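Local coordinates for regulatory protein SdiA (Escherichia coli, PDB 4LFU) that activates transcription of the ftsQAZ cell-division genes and of ydiV, acting as a LuxR-type quorum-sensing receptor that detects AI-1 autoinducers made by other bacteria, at residues 82-88 with 119-123; 40-46 with 58-64; 188-192 with 227-231; 16-20 with 164-168. All blocks are in the same frame, centred on the assembly; numbering follows the deposited sequence.

Contact 1: 82-88 with 119-123; sequences VLNPENF and VTQYL
In the autoinducer-binding domain, an α-β-α sandwich, loop residues 82-88 lie against one face of strand 119-123, with V82 beside T120 and P85 beside Y122 (CA-CA 6.8 and 7.6 Å). No hydrogen bond crosses, and the segments meet through van der Waals and aromatic packing. The V82 side chain, about 4 Å from a tetraethylene glycol probably from the crystallisation liquor, may line a pocket; its CG1 is 3.2 Å from T120 OG1, a hydroxyl hydrogen-bonded to W95 and S134. N84 makes an Asx turn, its OD1 accepting from E86 N (3.2 Å). The 3-10 residues P85 and E86 follow, with N87 N to N84 O and F88 N to P85 O both 3.2 Å. P85 CA lies over the Y122 ring, P85 CB 3.6 Å from Y122 OH. F88 (chi1 m) brings CE2, at its ring edge, 3.4 Å from T120 O. The Y122 edge meets the F88 face, T-shaped, centroids 4.8 Å apart, planes at 61°, with F88 CD2 3.5 Å from Y122 CD2.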
loop_
_atom_site.group_PDB
_atom_site.type_symbol
_atom_site.label_atom_id
_atom_site.label_comp_id
_atom_site.label_asym_id
_atom_site.label_seq_id
_atom_site.Cartn_x
_atom_site.Cartn_y
_atom_site.Cartn_z
ATOM N N VAL A 82 -5.870 -13.271 12.892
ATOM C CA VAL A 82 -5.616 -11.885 13.255
ATOM C C VAL A 82 -4.578 -11.246 12.297
ATOM O O VAL A 82 -4.411 -10.021 12.267
ATOM C CB VAL A 82 -5.233 -11.865 14.778
ATOM C CG1 VAL A 82 -4.265 -10.788 15.148
ATOM C CG2 VAL A 82 -6.508 -11.867 15.643
ATOM N N LEU A 83 -3.924 -12.092 11.496
ATOM C CA LEU A 83 -2.854 -11.701 10.571
ATOM C C LEU A 83 -3.273 -11.885 9.105
ATOM O O LEU A 83 -2.441 -11.995 8.201
ATOM C CB LEU A 83 -1.590 -12.519 10.881
ATOM C CG LEU A 83 -0.501 -12.014 11.836
ATOM C CD1 LEU A 83 -0.878 -10.847 12.774
ATOM C CD2 LEU A 83 0.102 -13.156 12.621
ATOM N N ASN A 84 -4.580 -11.958 8.907
ATOM C CA ASN A 84 -5.162 -12.131 7.615
ATOM C C ASN A 84 -5.973 -10.872 7.313
ATOM O O ASN A 84 -7.024 -10.649 7.916
ATOM C CB ASN A 84 -6.034 -13.398 7.592
ATOM C CG ASN A 84 -6.734 -13.618 6.256
ATOM O OD1 ASN A 84 -6.473 -12.920 5.264
ATOM N ND2 ASN A 84 -7.650 -14.579 6.229
ATOM N N PRO A 85 -5.471 -10.039 6.385
ATOM C CA PRO A 85 -6.114 -8.781 5.974
ATOM C C PRO A 85 -7.560 -8.916 5.423
ATOM O O PRO A 85 -8.350 -7.988 5.554
ATOM C CB PRO A 85 -5.152 -8.235 4.910
ATOM C CG PRO A 85 -4.380 -9.388 4.449
ATOM C CD PRO A 85 -4.214 -10.266 5.645
ATOM N N GLU A 86 -7.894 -10.067 4.837
ATOM C CA GLU A 86 -9.256 -10.357 4.369
ATOM C C GLU A 86 -10.315 -10.294 5.468
ATOM O O GLU A 86 -11.498 -10.135 5.181
ATOM C CB GLU A 86 -9.312 -11.710 3.659
ATOM C CG GLU A 86 -8.723 -11.707 2.219
ATOM C CD GLU A 86 -7.666 -12.802 2.002
ATOM O OE1 GLU A 86 -8.010 -13.869 1.425
ATOM O OE2 GLU A 86 -6.492 -12.602 2.425
ATOM N N ASN A 87 -9.937 -10.393 6.733
ATOM C CA ASN A 87 -11.005 -10.293 7.724
ATOM C C ASN A 87 -11.056 -8.982 8.547
ATOM O O ASN A 87 -11.777 -8.859 9.534
ATOM C CB ASN A 87 -11.224 -11.626 8.490
ATOM C CG ASN A 87 -10.043 -12.039 9.276
ATOM O OD1 ASN A 87 -9.490 -11.218 9.997
ATOM N ND2 ASN A 87 -9.633 -13.315 9.163
ATOM N N PHE A 88 -10.334 -7.982 8.055
ATOM C CA PHE A 88 -10.345 -6.636 8.614
ATOM C C PHE A 88 -11.389 -5.766 7.902
ATOM O O PHE A 88 -11.683 -5.952 6.728
ATOM C CB PHE A 88 -8.959 -5.998 8.440
ATOM C CG PHE A 88 -7.938 -6.482 9.431
ATOM C CD1 PHE A 88 -7.352 -7.738 9.306
ATOM C CD2 PHE A 88 -7.566 -5.686 10.491
ATOM C CE1 PHE A 88 -6.412 -8.174 10.224
ATOM C CE2 PHE A 88 -6.622 -6.125 11.388
ATOM C CZ PHE A 88 -6.057 -7.374 11.254
ATOM N N VAL A 119 -7.766 -6.583 20.019
ATOM C CA VAL A 119 -8.110 -5.821 18.842
ATOM C C VAL A 119 -6.871 -5.759 17.926
ATOM O O VAL A 119 -5.746 -5.735 18.409
ATOM C CB VAL A 119 -8.600 -4.415 19.271
ATOM C CG1 VAL A 119 -7.510 -3.661 20.033
ATOM C CG2 VAL A 119 -9.121 -3.610 18.076
ATOM N N THR A 120 -7.060 -5.757 16.619
ATOM C CA THR A 120 -5.911 -5.585 15.721
ATOM C C THR A 120 -6.154 -4.451 14.715
ATOM O O THR A 120 -7.260 -4.279 14.202
ATOM C CB THR A 120 -5.543 -6.910 15.008
ATOM O OG1 THR A 120 -5.442 -7.938 15.992
ATOM C CG2 THR A 120 -4.201 -6.817 14.258
ATOM N N GLN A 121 -5.121 -3.656 14.476
ATOM C CA GLN A 121 -5.149 -2.677 13.404
ATOM C C GLN A 121 -4.053 -3.023 12.398
ATOM O O GLN A 121 -2.970 -3.398 12.786
ATOM C CB GLN A 121 -4.937 -1.268 13.939
ATOM C CG GLN A 121 -5.111 -0.201 12.867
ATOM C CD GLN A 121 -6.546 0.230 12.687
ATOM O OE1 GLN A 121 -7.387 0.057 13.573
ATOM N NE2 GLN A 121 -6.837 0.810 11.531
ATOM N N TYR A 122 -4.339 -2.891 11.105
ATOM C CA TYR A 122 -3.296 -3.123 10.110
ATOM C C TYR A 122 -3.121 -2.038 9.034
ATOM O O TYR A 122 -4.042 -1.236 8.766
ATOM C CB TYR A 122 -3.412 -4.520 9.494
ATOM C CG TYR A 122 -4.026 -4.574 8.127
ATOM C CD1 TYR A 122 -3.236 -4.740 6.975
ATOM C CD2 TYR A 122 -5.392 -4.499 7.981
ATOM C CE1 TYR A 122 -3.826 -4.776 5.696
ATOM C CE2 TYR A 122 -5.981 -4.533 6.748
ATOM C CZ TYR A 122 -5.208 -4.675 5.613
ATOM O OH TYR A 122 -5.877 -4.736 4.411
ATOM N N LEU A 123 -1.915 -2.028 8.455
ATOM C CA LEU A 123 -1.531 -1.134 7.382
ATOM C C LEU A 123 -0.540 -1.795 6.427
ATOM O O LEU A 123 0.430 -2.459 6.857
ATOM C CB LEU A 123 -0.855 0.127 7.950
ATOM C CG LEU A 123 -0.554 1.205 6.898
ATOM C CD1 LEU A 123 -1.854 1.752 6.332
ATOM C CD2 LEU A 123 0.311 2.330 7.440
#

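Contact 2: 40-46 with 58-64; sequences DYYSLCV and AFYTNYP
Four main-chain hydrogen bonds build this antiparallel β hairpin at the margin of the autoinducer-domain sheet: V46 N to A58 O (2.7 Å), A58 N to V46 O (2.9 Å), L44 N to Y60 O (2.7 Å) and Y60 N to L44 O (2.8 Å). L44-Y60 and V46-A58 are thus hydrogen-bonded pairs, CA-CA 5.2 Å, alternating with the non-hydrogen-bonded pairs S43-T61 (4.1 Å) and C45-F59 (4.2 Å). The strand axes approach to 4.6 Å at 167°, and F59 CA reaches L44 O at 3.0 Å in a CA-H...O contact. Beyond the S43-T61 pair the ladder loosens. Y42 O accepts a weak bond from N62 N (3.4 Å) and one from T61 OG1 (2.7 Å), whose modelled place is less sure; this hydroxyl also accepts from Y63 N (3.2 Å), an ST turn. D40 and Y41 form a classic β bulge opposite S136 on the next strand.

S43, C45, F59 and T61 share one face, where F59 and T61 touch V68 of helix 65-73 and the F59 side chain is about 4 Å from a tetraethylene glycol. L44, V46, A58 and Y60 share the other. Y42 (chi1 p) lays its ring against N62, while helix 23-36 packs on it. Y41 (m) and Y63 (m) have near-parallel rings slid apart, centroids 5.0 Å and planes at 29°; Y41 CE1 meets P64 CD, just ahead of helix 65-73, at 3.7 Å.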
loop_
_atom_site.group_PDB
_atom_site.type_symbol
_atom_site.label_atom_id
_atom_site.label_comp_id
_atom_site.label_asym_id
_atom_site.label_seq_id
_atom_site.Cartn_x
_atom_site.Cartn_y
_atom_site.Cartn_z
ATOM N N ASP A 40 -3.259 -5.185 28.200
ATOM C CA ASP A 40 -2.140 -5.798 28.906
ATOM C C ASP A 40 -0.967 -5.994 27.970
ATOM O O ASP A 40 0.189 -5.783 28.344
ATOM C CB ASP A 40 -2.566 -7.151 29.484
ATOM C CG ASP A 40 -3.618 -7.010 30.553
ATOM O OD1 ASP A 40 -3.515 -6.082 31.381
ATOM O OD2 ASP A 40 -4.561 -7.810 30.567
ATOM N N TYR A 41 -1.265 -6.394 26.742
ATOM C CA TYR A 41 -0.214 -6.738 25.817
ATOM C C TYR A 41 -0.382 -6.080 24.454
ATOM O O TYR A 41 -1.471 -5.711 24.069
ATOM C CB TYR A 41 -0.146 -8.250 25.645
ATOM C CG TYR A 41 0.059 -9.049 26.922
ATOM C CD1 TYR A 41 1.308 -9.128 27.525
ATOM C CD2 TYR A 41 -0.993 -9.753 27.499
ATOM C CE1 TYR A 41 1.509 -9.885 28.688
ATOM C CE2 TYR A 41 -0.807 -10.502 28.674
ATOM C CZ TYR A 41 0.442 -10.572 29.243
ATOM O OH TYR A 41 0.629 -11.315 30.369
ATOM N N TYR A 42 0.724 -5.959 23.735
ATOM C CA TYR A 42 0.724 -5.579 22.326
ATOM C C TYR A 42 1.647 -6.552 21.605
ATOM O O TYR A 42 2.486 -7.213 22.231
ATOM C CB TYR A 42 1.242 -4.149 22.145
ATOM C CG TYR A 42 2.752 -4.038 22.309
ATOM C CD1 TYR A 42 3.314 -3.880 23.575
ATOM C CD2 TYR A 42 3.617 -4.099 21.198
ATOM C CE1 TYR A 42 4.667 -3.814 23.752
ATOM C CE2 TYR A 42 5.000 -4.014 21.362
ATOM C CZ TYR A 42 5.507 -3.868 22.652
ATOM O OH TYR A 42 6.864 -3.785 22.895
ATOM N N SER A 43 1.457 -6.663 20.297
ATOM C CA SER A 43 2.417 -7.289 19.426
ATOM C C SER A 43 2.455 -6.509 18.106
ATOM O O SER A 43 1.432 -6.089 17.600
ATOM C CB SER A 43 2.090 -8.771 19.205
ATOM O OG SER A 43 0.898 -8.945 18.466
ATOM N N LEU A 44 3.647 -6.307 17.563
ATOM C CA LEU A 44 3.783 -5.644 16.283
ATOM C C LEU A 44 4.412 -6.681 15.356
ATOM O O LEU A 44 5.543 -7.102 15.605
ATOM C CB LEU A 44 4.669 -4.401 16.444
ATOM C CG LEU A 44 4.347 -3.064 15.747
ATOM C CD1 LEU A 44 5.678 -2.382 15.237
ATOM C CD2 LEU A 44 3.310 -3.143 14.607
ATOM N N CYS A 45 3.643 -7.137 14.354
ATOM C CA CYS A 45 4.056 -8.165 13.362
ATOM C C CYS A 45 4.026 -7.614 11.951
ATOM O O CYS A 45 3.086 -6.931 11.565
ATOM C CB CYS A 45 3.125 -9.380 13.353
ATOM S SG CYS A 45 2.948 -10.203 14.927
ATOM N N VAL A 46 5.044 -7.971 11.175
ATOM C CA VAL A 46 5.217 -7.461 9.824
ATOM C C VAL A 46 5.419 -8.644 8.905
ATOM O O VAL A 46 6.420 -9.350 9.046
ATOM C CB VAL A 46 6.431 -6.448 9.758
ATOM C CG1 VAL A 46 6.625 -5.908 8.360
ATOM C CG2 VAL A 46 6.223 -5.285 10.747
ATOM N N ALA A 58 8.213 -10.780 10.840
ATOM C CA ALA A 58 9.058 -10.283 11.893
ATOM C C ALA A 58 8.150 -9.635 12.919
ATOM O O ALA A 58 7.116 -9.081 12.570
ATOM C CB ALA A 58 10.074 -9.316 11.338
ATOM N N PHE A 59 8.504 -9.751 14.192
ATOM C CA PHE A 59 7.626 -9.281 15.265
ATOM C C PHE A 59 8.356 -8.647 16.452
ATOM O O PHE A 59 9.553 -8.812 16.629
ATOM C CB PHE A 59 6.726 -10.419 15.764
ATOM C CG PHE A 59 7.476 -11.518 16.451
ATOM C CD1 PHE A 59 8.115 -12.508 15.713
ATOM C CD2 PHE A 59 7.527 -11.575 17.842
ATOM C CE1 PHE A 59 8.810 -13.517 16.353
ATOM C CE2 PHE A 59 8.209 -12.600 18.495
ATOM C CZ PHE A 59 8.847 -13.566 17.763
ATOM N N TYR A 60 7.595 -7.915 17.256
ATOM C CA TYR A 60 8.054 -7.455 18.549
ATOM C C TYR A 60 6.869 -7.346 19.472
ATOM O O TYR A 60 5.847 -6.722 19.150
ATOM C CB TYR A 60 8.752 -6.098 18.445
ATOM C CG TYR A 60 9.725 -5.846 19.574
ATOM C CD1 TYR A 60 11.071 -6.220 19.456
ATOM C CD2 TYR A 60 9.307 -5.242 20.754
ATOM C CE1 TYR A 60 11.963 -5.991 20.481
ATOM C CE2 TYR A 60 10.195 -5.003 21.791
ATOM C CZ TYR A 60 11.514 -5.376 21.652
ATOM O OH TYR A 60 12.398 -5.151 22.691
ATOM N N THR A 61 7.014 -7.938 20.649
ATOM C CA THR A 61 5.884 -8.085 21.533
ATOM C C THR A 61 6.336 -7.968 22.980
ATOM O O THR A 61 7.531 -8.145 23.270
ATOM C CB THR A 61 5.134 -9.430 21.218
ATOM O OG1 THR A 61 3.906 -9.473 21.946
ATOM C CG2 THR A 61 5.960 -10.629 21.578
ATOM N N ASN A 62 5.407 -7.646 23.887
ATOM C CA ASN A 62 5.679 -7.829 25.326
ATOM C C ASN A 62 4.963 -9.048 25.957
ATOM O O ASN A 62 4.897 -9.176 27.175
ATOM C CB ASN A 62 5.407 -6.559 26.131
ATOM C CG ASN A 62 3.939 -6.187 26.159
ATOM O OD1 ASN A 62 3.521 -5.336 26.941
ATOM N ND2 ASN A 62 3.155 -6.804 25.307
ATOM N N TYR A 63 4.435 -9.932 25.119
ATOM C CA TYR A 63 3.927 -11.213 25.581
ATOM C C TYR A 63 5.031 -12.001 26.275
ATOM O O TYR A 63 6.215 -11.921 25.872
ATOM C CB TYR A 63 3.422 -12.044 24.421
ATOM C CG TYR A 63 2.045 -11.686 23.905
ATOM C CD1 TYR A 63 1.861 -11.331 22.565
ATOM C CD2 TYR A 63 0.926 -11.733 24.734
ATOM C CE1 TYR A 63 0.595 -11.026 22.065
ATOM C CE2 TYR A 63 -0.332 -11.437 24.253
ATOM C CZ TYR A 63 -0.488 -11.069 22.912
ATOM O OH TYR A 63 -1.728 -10.754 22.419
ATOM N N PRO A 64 4.661 -12.781 27.316
ATOM C CA PRO A 64 5.708 -13.585 27.969
ATOM C C PRO A 64 6.405 -14.458 26.921
ATOM O O PRO A 64 5.766 -14.924 25.958
ATOM C CB PRO A 64 4.931 -14.436 28.978
ATOM C CG PRO A 64 3.672 -13.651 29.258
ATOM C CD PRO A 64 3.334 -12.980 27.926
#

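Contact 3: 188-192 with 227-231; sequences LRWTA and KTQVA
Two α-helical turns cross steeply in the LuxR-type helix-turn-helix domain: segments 188-192 and 227-231 have axes 9.6 Å apart at closest and a signed crossing angle of -104°. Each is helical within itself, with A192 N to L188 O at 2.9 Å and A231 N to K227 O at 2.8 Å. The backbones come nearest at A192 and A231, CA-CA 5.7 Å, where two alanines let them close in; their CB atoms are 4.4 Å apart. This joins the first and last helices of the domain, which bracket the predicted DNA-binding motif at 197-216.

The interface is almost wholly apolar, and no direct hydrogen bond crosses it. L188, with chi1 near -147° and chi2 p, sends CD1 to V230 CG1 (3.7 Å) and to A231 CB (4.1 Å), while M218 of helix 208-222 packs on the same leucine. T191 (m) places CG2 4.1 Å from A231 CB and also 4.1 Å from K227 CG; its hydroxyl is hydrogen-bonded to I187 O, one turn back, and to Q215. Helix 227-237 meets a second subunit too, T228 touching T228 and A231 touching C232 of that chain, so it serves both domain core and dimer. At the border of the interface K227 (chi1 p, then extended) gives NZ to a water 2.8 Å away, which donates a weak 3.4 Å bond to T191 OG1.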
loop_
_atom_site.group_PDB
_atom_site.type_symbol
_atom_site.label_atom_id
_atom_site.label_comp_id
_atom_site.label_asym_id
_atom_site.label_seq_id
_atom_site.Cartn_x
_atom_site.Cartn_y
_atom_site.Cartn_z
ATOM N N LEU A 188 15.604 -2.957 -15.965
ATOM C CA LEU A 188 14.737 -3.810 -15.161
ATOM C C LEU A 188 13.277 -3.672 -15.563
ATOM O O LEU A 188 12.594 -4.668 -15.763
ATOM C CB LEU A 188 14.931 -3.522 -13.680
ATOM C CG LEU A 188 14.739 -4.773 -12.822
ATOM C CD1 LEU A 188 15.634 -5.951 -13.305
ATOM C CD2 LEU A 188 14.998 -4.395 -11.375
ATOM N N ARG A 189 12.827 -2.433 -15.725
ATOM C CA ARG A 189 11.471 -2.133 -16.213
ATOM C C ARG A 189 11.087 -2.780 -17.532
ATOM O O ARG A 189 9.957 -3.262 -17.680
ATOM C CB ARG A 189 11.241 -0.621 -16.283
ATOM C CG ARG A 189 11.122 0.024 -14.900
ATOM C CD ARG A 189 10.531 1.446 -14.998
ATOM N NE ARG A 189 11.433 2.355 -15.717
ATOM C CZ ARG A 189 12.471 2.976 -15.162
ATOM N NH1 ARG A 189 12.755 2.811 -13.866
ATOM N NH2 ARG A 189 13.215 3.780 -15.901
ATOM N N TRP A 190 12.008 -2.787 -18.493
ATOM C CA TRP A 190 11.761 -3.440 -19.784
ATOM C C TRP A 190 11.755 -4.958 -19.630
ATOM O O TRP A 190 11.034 -5.657 -20.358
ATOM C CB TRP A 190 12.765 -2.981 -20.884
ATOM C CG TRP A 190 12.503 -1.586 -21.349
ATOM C CD1 TRP A 190 13.231 -0.477 -21.036
ATOM C CD2 TRP A 190 11.406 -1.129 -22.165
ATOM N NE1 TRP A 190 12.669 0.641 -21.609
ATOM C CE2 TRP A 190 11.549 0.273 -22.305
ATOM C CE3 TRP A 190 10.321 -1.767 -22.795
ATOM C CZ2 TRP A 190 10.651 1.051 -23.050
ATOM C CZ3 TRP A 190 9.424 -0.996 -23.538
ATOM C CH2 TRP A 190 9.592 0.402 -23.657
ATOM N N THR A 191 12.562 -5.450 -18.689
ATOM C CA THR A 191 12.586 -6.879 -18.334
ATOM C C THR A 191 11.219 -7.366 -17.790
ATOM O O THR A 191 10.669 -8.395 -18.234
ATOM C CB THR A 191 13.746 -7.166 -17.351
ATOM O OG1 THR A 191 14.972 -6.849 -18.011
ATOM C CG2 THR A 191 13.775 -8.657 -16.900
ATOM N N ALA A 192 10.674 -6.585 -16.866
ATOM C CA ALA A 192 9.393 -6.859 -16.241
ATOM C C ALA A 192 8.227 -6.788 -17.228
ATOM O O ALA A 192 7.160 -7.331 -16.953
ATOM C CB ALA A 192 9.184 -5.896 -15.074
ATOM N N LYS A 227 17.534 -12.797 -13.889
ATOM C CA LYS A 227 16.867 -11.498 -14.016
ATOM C C LYS A 227 15.404 -11.499 -13.524
ATOM O O LYS A 227 14.880 -10.460 -13.121
ATOM C CB LYS A 227 16.921 -11.037 -15.479
ATOM C CG LYS A 227 16.145 -11.915 -16.463
ATOM C CD LYS A 227 16.554 -11.655 -17.906
ATOM C CE LYS A 227 15.425 -12.039 -18.859
ATOM N NZ LYS A 227 15.780 -11.803 -20.285
ATOM N N THR A 228 14.758 -12.666 -13.590
ATOM C CA THR A 228 13.347 -12.830 -13.179
ATOM C C THR A 228 13.168 -12.538 -11.716
ATOM O O THR A 228 12.250 -11.800 -11.359
ATOM C CB THR A 228 12.765 -14.246 -13.485
ATOM O OG1 THR A 228 13.049 -14.603 -14.844
ATOM C CG2 THR A 228 11.236 -14.259 -13.261
ATOM N N GLN A 229 14.040 -13.118 -10.887
ATOM C CA GLN A 229 14.037 -12.866 -9.440
ATOM C C GLN A 229 14.325 -11.390 -9.136
ATOM O O GLN A 229 13.705 -10.800 -8.248
ATOM C CB GLN A 229 15.029 -13.777 -8.660
ATOM C CG GLN A 229 14.921 -13.478 -7.143
ATOM C CD GLN A 229 15.985 -14.104 -6.264
ATOM O OE1 GLN A 229 15.923 -15.284 -5.950
ATOM N NE2 GLN A 229 16.936 -13.288 -5.803
ATOM N N VAL A 230 15.259 -10.790 -9.880
ATOM C CA VAL A 230 15.555 -9.349 -9.688
ATOM C C VAL A 230 14.357 -8.475 -10.022
ATOM O O VAL A 230 13.948 -7.622 -9.221
ATOM C CB VAL A 230 16.756 -8.875 -10.509
ATOM C CG1 VAL A 230 17.042 -7.399 -10.201
ATOM C CG2 VAL A 230 17.941 -9.721 -10.210
ATOM N N ALA A 231 13.781 -8.696 -11.197
ATOM C CA ALA A 231 12.610 -7.946 -11.618
ATOM C C ALA A 231 11.413 -8.151 -10.680
ATOM O O ALA A 231 10.708 -7.197 -10.350
ATOM C CB ALA A 231 12.245 -8.308 -13.066
HETATM O O HOH W 1 15.241 -9.103 -20.519
#

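Contact 4: 16-20 with 164-168; sequences RFQRM and ALMRL
R167 clasps the C-terminal end of helix 6-19 in the ligand-binding half of SdiA, a common way for a positively charged side chain to meet a helix C-terminus. Its side chain (chi1 t, chi2 t, chi3 p, chi4 near 73°) points its guanidinium at main-chain carbonyls. M20 O is a bifurcated acceptor, hydrogen-bonded by R167 NH2 (2.9 Å) and R167 NH1 (3.0 Å), while F17 O receives a weak bond from R167 NH2 (3.0 Å). Both acceptors lie near the guanidinium plane, whereas Q18 O, over its face and 3.1 Å from R167 NH2, has too poor an angle for a hydrogen bond. M20 has already left the helix (psi 141°), which turns its carbonyl out to meet the arginine. The other charges have partners on helix 23-36: R16 forms a salt bridge with E29 and R19 one with E25.

On the second segment L168 N keeps its helical bond to A164 O (2.9 Å), although L168 ends the helical conformation. The backbones are nearest at F17 and A164, CA-CA 6.2 Å, with A164 CB 3.9 Å from F17 O; L168 CD2 lies 4.1 Å from M20 O. F17 packs on L157, E160 and S161 of helix 147-167, and M20 on E25 and E29 of helix 23-36, so the end of helix 6-19 is wedged between these two helices, while L165 turns to L44 of the sheet.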
loop_
_atom_site.group_PDB
_atom_site.type_symbol
_atom_site.label_atom_id
_atom_site.label_comp_id
_atom_site.label_asym_id
_atom_site.label_seq_id
_atom_site.Cartn_x
_atom_site.Cartn_y
_atom_site.Cartn_z
ATOM N N ARG A 16 5.691 12.988 18.942
ATOM C CA ARG A 16 6.417 11.963 19.696
ATOM C C ARG A 16 7.088 10.922 18.819
ATOM O O ARG A 16 8.226 10.587 19.052
ATOM C CB ARG A 16 5.515 11.272 20.714
ATOM C CG ARG A 16 5.700 11.757 22.131
ATOM C CD ARG A 16 4.947 10.873 23.087
ATOM N NE ARG A 16 4.158 11.682 24.009
ATOM C CZ ARG A 16 3.112 11.239 24.697
ATOM N NH1 ARG A 16 2.706 9.977 24.571
ATOM N NH2 ARG A 16 2.461 12.069 25.508
ATOM N N PHE A 17 6.394 10.410 17.808
ATOM C CA PHE A 17 6.995 9.413 16.903
ATOM C C PHE A 17 8.002 10.015 15.935
ATOM O O PHE A 17 8.970 9.349 15.549
ATOM C CB PHE A 17 5.931 8.626 16.142
ATOM C CG PHE A 17 5.263 7.557 16.962
ATOM C CD1 PHE A 17 5.924 6.352 17.237
ATOM C CD2 PHE A 17 3.974 7.745 17.461
ATOM C CE1 PHE A 17 5.316 5.363 17.984
ATOM C CE2 PHE A 17 3.357 6.754 18.207
ATOM C CZ PHE A 17 4.030 5.556 18.467
ATOM N N GLN A 18 7.766 11.263 15.542
ATOM C CA GLN A 18 8.737 12.027 14.745
ATOM C C GLN A 18 10.098 12.125 15.449
ATOM O O GLN A 18 11.141 11.911 14.834
ATOM C CB GLN A 18 8.220 13.447 14.460
ATOM C CG GLN A 18 7.446 13.649 13.147
ATOM C CD GLN A 18 6.730 15.024 13.084
ATOM O OE1 GLN A 18 5.598 15.127 12.595
ATOM N NE2 GLN A 18 7.391 16.074 13.600
ATOM N N ARG A 19 10.078 12.424 16.743
ATOM C CA ARG A 19 11.303 12.715 17.479
ATOM C C ARG A 19 12.072 11.479 18.003
ATOM O O ARG A 19 13.185 11.609 18.504
ATOM C CB ARG A 19 11.015 13.752 18.589
ATOM C CG ARG A 19 11.128 13.260 20.038
ATOM C CD ARG A 19 9.791 12.811 20.617
ATOM N NE ARG A 19 9.838 11.746 21.645
ATOM C CZ ARG A 19 10.873 10.940 21.930
ATOM N NH1 ARG A 19 12.034 11.030 21.278
ATOM N NH2 ARG A 19 10.743 10.019 22.888
ATOM N N MET A 20 11.498 10.282 17.871
ATOM C CA MET A 20 12.143 9.064 18.369
ATOM C C MET A 20 13.430 8.733 17.630
ATOM O O MET A 20 13.513 8.913 16.415
ATOM C CB MET A 20 11.168 7.890 18.353
ATOM C CG MET A 20 10.231 7.945 19.547
ATOM S SD MET A 20 8.758 6.951 19.403
ATOM C CE MET A 20 7.660 7.841 20.510
ATOM N N ALA A 164 8.221 5.359 11.809
ATOM C CA ALA A 164 9.421 5.572 12.621
ATOM C C ALA A 164 10.425 4.444 12.438
ATOM O O ALA A 164 11.598 4.688 12.166
ATOM C CB ALA A 164 9.067 5.734 14.094
ATOM N N LEU A 165 9.983 3.200 12.577
ATOM C CA LEU A 165 10.901 2.061 12.415
ATOM C C LEU A 165 11.494 1.933 11.007
ATOM O O LEU A 165 12.585 1.413 10.850
ATOM C CB LEU A 165 10.234 0.740 12.854
ATOM C CG LEU A 165 9.897 0.607 14.348
ATOM C CD1 LEU A 165 8.760 -0.383 14.565
ATOM C CD2 LEU A 165 11.114 0.210 15.152
ATOM N N MET A 166 10.755 2.378 9.991
ATOM C CA MET A 166 11.277 2.440 8.625
ATOM C C MET A 166 12.364 3.501 8.506
ATOM O O MET A 166 13.416 3.235 7.931
ATOM C CB MET A 166 10.167 2.690 7.601
ATOM C CG MET A 166 9.538 1.397 7.064
ATOM S SD MET A 166 8.346 1.677 5.742
ATOM C CE MET A 166 9.385 1.565 4.288
ATOM N N ARG A 167 12.102 4.685 9.070
ATOM C CA ARG A 167 13.082 5.776 9.154
ATOM C C ARG A 167 14.365 5.354 9.872
ATOM O O ARG A 167 15.445 5.720 9.446
ATOM C CB ARG A 167 12.467 7.003 9.850
ATOM C CG ARG A 167 13.496 8.020 10.341
ATOM C CD ARG A 167 12.843 9.341 10.769
ATOM N NE ARG A 167 11.991 9.205 11.953
ATOM C CZ ARG A 167 12.445 9.039 13.195
ATOM N NH1 ARG A 167 13.749 8.976 13.427
ATOM N NH2 ARG A 167 11.592 8.926 14.205
ATOM N N LEU A 168 14.218 4.562 10.936
ATOM C CA LEU A 168 15.329 4.045 11.739
ATOM C C LEU A 168 15.937 2.787 11.141
ATOM O O LEU A 168 16.701 2.087 11.806
ATOM C CB LEU A 168 14.871 3.771 13.180
ATOM C CG LEU A 168 14.308 4.965 13.972
ATOM C CD1 LEU A 168 13.695 4.568 15.304
ATOM C CD2 LEU A 168 15.386 5.999 14.210
#

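Contacts 1 and 2 work on the same antiparallel sheet, their centres 14 Å apart: contact 2 pairs two strands through backbone bonds, whereas contact 1 lays a loop on a strand through aromatic and apolar contacts. Contact 4 gathers helices over this sheet and touches contact 2 where L44 CD1 meets L165 CD1 at 3.7 Å; its polar bonds run from one exposed arginine to carbonyls. These three are partly buried. Contact 3 belongs to the DNA-binding domain, its centre 31 to 36 Å from the others. Buried and nearly all apolar, it differs too in that the second subunit packs on it.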